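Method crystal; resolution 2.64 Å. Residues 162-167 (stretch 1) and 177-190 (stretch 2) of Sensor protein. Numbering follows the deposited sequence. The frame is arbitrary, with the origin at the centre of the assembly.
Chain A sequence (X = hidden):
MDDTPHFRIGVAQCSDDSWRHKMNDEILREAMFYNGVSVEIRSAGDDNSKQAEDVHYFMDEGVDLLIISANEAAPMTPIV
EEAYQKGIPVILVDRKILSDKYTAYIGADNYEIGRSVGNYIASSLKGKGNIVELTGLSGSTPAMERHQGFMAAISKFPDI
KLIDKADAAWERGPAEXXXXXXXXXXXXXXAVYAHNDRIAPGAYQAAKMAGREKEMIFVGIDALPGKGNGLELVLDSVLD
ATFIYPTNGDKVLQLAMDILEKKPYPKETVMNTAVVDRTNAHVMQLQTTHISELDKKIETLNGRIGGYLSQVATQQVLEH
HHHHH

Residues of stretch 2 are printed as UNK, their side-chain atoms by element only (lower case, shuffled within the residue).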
# COMPACT_ATOMS: atom_id res chain seq x y z
N LEU A 162 -4.97 15.51 29.66
CA LEU A 162 -3.85 14.66 29.97
C LEU A 162 -3.75 14.50 31.49
O LEU A 162 -3.40 15.45 32.20
CB LEU A 162 -2.56 15.24 29.38
CG LEU A 162 -1.32 14.37 29.58
CD1 LEU A 162 -1.49 12.99 28.93
CD2 LEU A 162 -0.07 15.06 29.06
N ILE A 163 -4.07 13.30 31.99
CA ILE A 163 -4.08 13.03 33.43
C ILE A 163 -2.86 12.27 33.96
O ILE A 163 -2.69 12.12 35.17
CB ILE A 163 -5.38 12.28 33.88
CG1 ILE A 163 -5.43 10.85 33.29
CG2 ILE A 163 -6.61 13.07 33.52
CD1 ILE A 163 -6.36 9.90 34.04
N ASP A 164 -2.01 11.78 33.05
CA ASP A 164 -0.77 11.08 33.45
C ASP A 164 0.20 10.89 32.29
O ASP A 164 -0.21 10.73 31.14
CB ASP A 164 -1.07 9.72 34.11
CG ASP A 164 -0.05 9.36 35.20
OD1 ASP A 164 1.15 9.71 35.06
OD2 ASP A 164 -0.46 8.72 36.21
N LYS A 165 1.49 10.90 32.62
CA LYS A 165 2.57 10.82 31.63
C LYS A 165 3.79 10.10 32.22
O LYS A 165 4.14 10.31 33.38
CB LYS A 165 2.96 12.22 31.17
CG LYS A 165 4.08 12.29 30.14
CD LYS A 165 4.26 13.71 29.61
CE LYS A 165 4.75 14.68 30.67
NZ LYS A 165 6.21 14.56 30.84
N ALA A 166 4.43 9.26 31.43
CA ALA A 166 5.61 8.57 31.89
C ALA A 166 6.51 8.33 30.71
O ALA A 166 6.03 8.26 29.57
CB ALA A 166 5.24 7.26 32.56
N ASP A 167 7.80 8.23 30.99
CA ASP A 167 8.85 7.98 30.01
C ASP A 167 9.05 6.46 29.90
O ASP A 167 9.45 5.82 30.87
CB ASP A 167 10.14 8.67 30.49
CG ASP A 167 11.28 8.53 29.51
OD1 ASP A 167 11.29 7.59 28.68
OD2 ASP A 167 12.19 9.38 29.58
N UNK A 177 4.89 -1.70 32.85
CA UNK A 177 4.96 -1.29 34.24
C UNK A 177 4.27 0.04 34.43
O UNK A 177 3.39 0.17 35.27
c UNK A 177 6.49 -0.69 36.18
c UNK A 177 6.40 -3.69 35.30
c UNK A 177 7.11 -2.57 34.58
c UNK A 177 6.42 -1.21 34.74
N UNK A 178 4.64 1.03 33.63
CA UNK A 178 4.07 2.37 33.80
C UNK A 178 2.55 2.37 33.62
O UNK A 178 1.83 3.00 34.41
o UNK A 178 8.25 4.34 32.36
o UNK A 178 6.50 4.27 31.03
c UNK A 178 4.76 3.37 32.88
c UNK A 178 7.03 4.13 32.15
c UNK A 178 6.17 3.66 33.30
N UNK A 179 2.05 1.64 32.62
CA UNK A 179 0.60 1.53 32.41
C UNK A 179 -0.10 0.87 33.60
O UNK A 179 -1.23 1.24 33.94
c UNK A 179 0.28 0.79 31.11
s UNK A 179 -1.79 2.51 30.32
c UNK A 179 -1.17 0.84 30.69
c UNK A 179 -3.55 2.26 30.49
N UNK A 180 0.56 -0.11 34.23
CA UNK A 180 0.07 -0.76 35.44
C UNK A 180 -0.17 0.28 36.49
O UNK A 180 -1.23 0.33 37.10
c UNK A 180 1.08 -1.74 35.99
o UNK A 180 1.57 -4.03 36.03
o UNK A 180 -0.02 -3.39 34.68
c UNK A 180 0.85 -3.14 35.53
N UNK A 181 0.84 1.12 36.71
CA UNK A 181 0.74 2.16 37.71
C UNK A 181 -0.42 3.12 37.39
O UNK A 181 -1.14 3.53 38.29
c UNK A 181 2.07 2.91 37.83
o UNK A 181 1.97 3.99 38.74
N UNK A 182 -0.61 3.45 36.12
CA UNK A 182 -1.67 4.37 35.71
C UNK A 182 -3.08 3.79 35.92
O UNK A 182 -3.97 4.48 36.44
c UNK A 182 1.44 7.22 32.51
c UNK A 182 -0.30 5.77 34.10
c UNK A 182 -1.48 4.85 34.28
s UNK A 182 0.18 5.96 32.37
N UNK A 183 -3.27 2.52 35.55
CA UNK A 183 -4.55 1.83 35.76
C UNK A 183 -4.93 1.81 37.25
O UNK A 183 -6.06 2.16 37.62
c UNK A 183 -4.50 0.41 35.20
c UNK A 183 -3.66 -1.13 33.38
c UNK A 183 -4.31 0.22 33.70
c UNK A 183 -5.65 0.39 32.97
N UNK A 184 -3.98 1.41 38.08
CA UNK A 184 -4.16 1.33 39.51
C UNK A 184 -4.61 2.69 40.09
O UNK A 184 -5.48 2.73 40.98
c UNK A 184 -1.49 -0.05 42.05
n UNK A 184 -0.69 -0.86 41.09
n UNK A 184 1.06 0.66 40.86
c UNK A 184 0.48 -0.51 40.55
c UNK A 184 -2.84 0.91 40.14
c UNK A 184 -2.91 0.26 41.52
n UNK A 184 1.09 -1.33 39.69
N UNK A 185 -4.05 3.78 39.57
CA UNK A 185 -4.26 5.13 40.13
C UNK A 185 -5.36 5.95 39.45
O UNK A 185 -5.74 7.01 39.93
n UNK A 185 -0.43 8.02 39.23
n UNK A 185 0.21 5.99 40.13
c UNK A 185 -0.63 6.13 41.30
n UNK A 185 1.06 6.68 38.10
c UNK A 185 -1.90 5.32 41.15
c UNK A 185 -2.93 5.91 40.17
c UNK A 185 0.28 6.90 39.15
N UNK A 186 -5.86 5.45 38.32
CA UNK A 186 -6.84 6.18 37.53
C UNK A 186 -7.97 5.27 37.04
O UNK A 186 -7.79 4.52 36.07
c UNK A 186 -6.16 6.89 36.34
n UNK A 186 -3.20 8.92 37.12
c UNK A 186 -5.07 7.84 36.74
c UNK A 186 -4.17 9.63 37.66
c UNK A 186 -3.73 7.80 36.54
n UNK A 186 -5.31 9.00 37.45
N UNK A 187 -9.15 5.33 37.70
CA UNK A 187 -10.31 4.49 37.32
C UNK A 187 -10.93 4.84 35.96
O UNK A 187 -11.58 3.99 35.34
c UNK A 187 -11.33 4.76 38.44
c UNK A 187 -9.41 6.10 38.94
c UNK A 187 -10.92 6.07 39.03
N UNK A 188 -10.75 6.07 35.50
CA UNK A 188 -11.31 6.48 34.22
C UNK A 188 -10.20 6.90 33.26
O UNK A 188 -9.63 8.00 33.38
c UNK A 188 -13.90 9.05 32.97
c UNK A 188 -13.40 7.62 33.30
c UNK A 188 -12.35 7.60 34.40
c UNK A 188 -14.91 9.04 31.79
n UNK A 188 -14.72 10.21 30.86
N UNK A 189 -9.88 6.01 32.32
CA UNK A 189 -8.96 6.30 31.24
C UNK A 189 -9.62 6.00 29.88
O UNK A 189 -10.07 4.89 29.61
c UNK A 189 -7.61 5.50 31.38
c UNK A 189 -6.68 5.81 30.20
c UNK A 189 -5.79 4.86 33.09
c UNK A 189 -6.91 5.84 32.71
N UNK A 190 -9.69 7.01 29.02
CA UNK A 190 -10.38 6.86 27.74
C UNK A 190 -9.44 6.67 26.54
O UNK A 190 -9.86 6.25 25.46
c UNK A 190 -12.23 8.29 28.74
o UNK A 190 -13.00 7.39 29.14
o UNK A 190 -12.13 9.38 29.34
c UNK A 190 -11.35 8.03 27.52
O HOH W 1 3.21 8.44 36.18

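Position 177 lies in a helix already under way, with four carbons, forked at the first, one arm two carbons long; it is beyond reach of the strand. This is Ile177. Position 178 has three carbons, the third carrying two oxygens, and its CB points toward the strand. One oxygen sits 3.6 Å from Ala166 CB. This is Glu178, and its OE2 lies 2.4 Å from Asp167 O.

Position 179 carries two carbons, a sulfur and a last carbon, unbranched, with CB directed away from the strand: Met179. Position 180 has two carbons, the second bearing two oxygens, and reaches nothing on the strand; it is Asp180. At 181 a single carbon ends in one oxygen. This is Ser181, which points toward the strand, but its OG stays 5.9 Å from Asp164 OD2 and makes no contact.

Position 182 repeats the pattern of two carbons, sulfur, carbon, but points toward the strand. The unbranched chain with its sulfur makes this Met182; its CE lies 3.6 Å from Asp164 OD1, 3.7 Å from Lys165 N and 3.8 Å from Ala166 CB. The m, t, t rotamer extends the chain, so that CE reaches the strand beside Ala166.

Position 183, four carbons forked at the second, is Leu183, buried and out of reach of the strand. Position 184 has three carbons, a nitrogen, then a carbon with two more nitrogens; Arg184 is likewise out of reach. Position 185 has the same set of atoms, so it is Arg185; its CB points toward the strand. NH1 donates to Asp164 OD2 at 3.1 Å within a salt bridge, and NH2 adds a weak bond to Asp164 OD2 at 3.2 Å. NE and NH2 also donate to Ser181 OG, at 3.0 and 2.9 Å, one turn earlier.

Position 186 is one carbon and a five-membered ring of three carbons and two nitrogens: His186, the first residue to leave helical geometry. Its NE2 donates to Asp164 OD2 at 2.9 Å near the ring plane, while Ile163 CD1 covers one face, 3.9 Å from the ring centroid. At 187 three carbons close onto the backbone nitrogen; Pro187 points away. Four carbons in a row ending in nitrogen make 188 Lys188, whose end leads away, although its backbone O lies 3.8 Å from Ile163 CD1. Position 189, four carbons forked at the first, is Ile189, with CG1 4.3 Å from Ile163 CD1. Position 190, two carbons and two oxygens, is Asp190, whose OD2 forms a salt bridge with Lys188 NZ at 3.1 Å.

The contact runs nearly antiparallel, at 163°. Positions 178, 182 and 185 follow the helical repeat, and His186, just beyond the helix, joins them; Ile163, Asp164 and Ala166 all point their CB atoms toward the helix. Asp164 organises the polar cluster near the helix's C-terminal end: OD2 gathers Arg185 and His186, and water 1 donates to OD1. Around it, methionine and isoleucine supply the apolar packing.

Stretch 2, residues 177-190: IEMDSMLRRHPKID
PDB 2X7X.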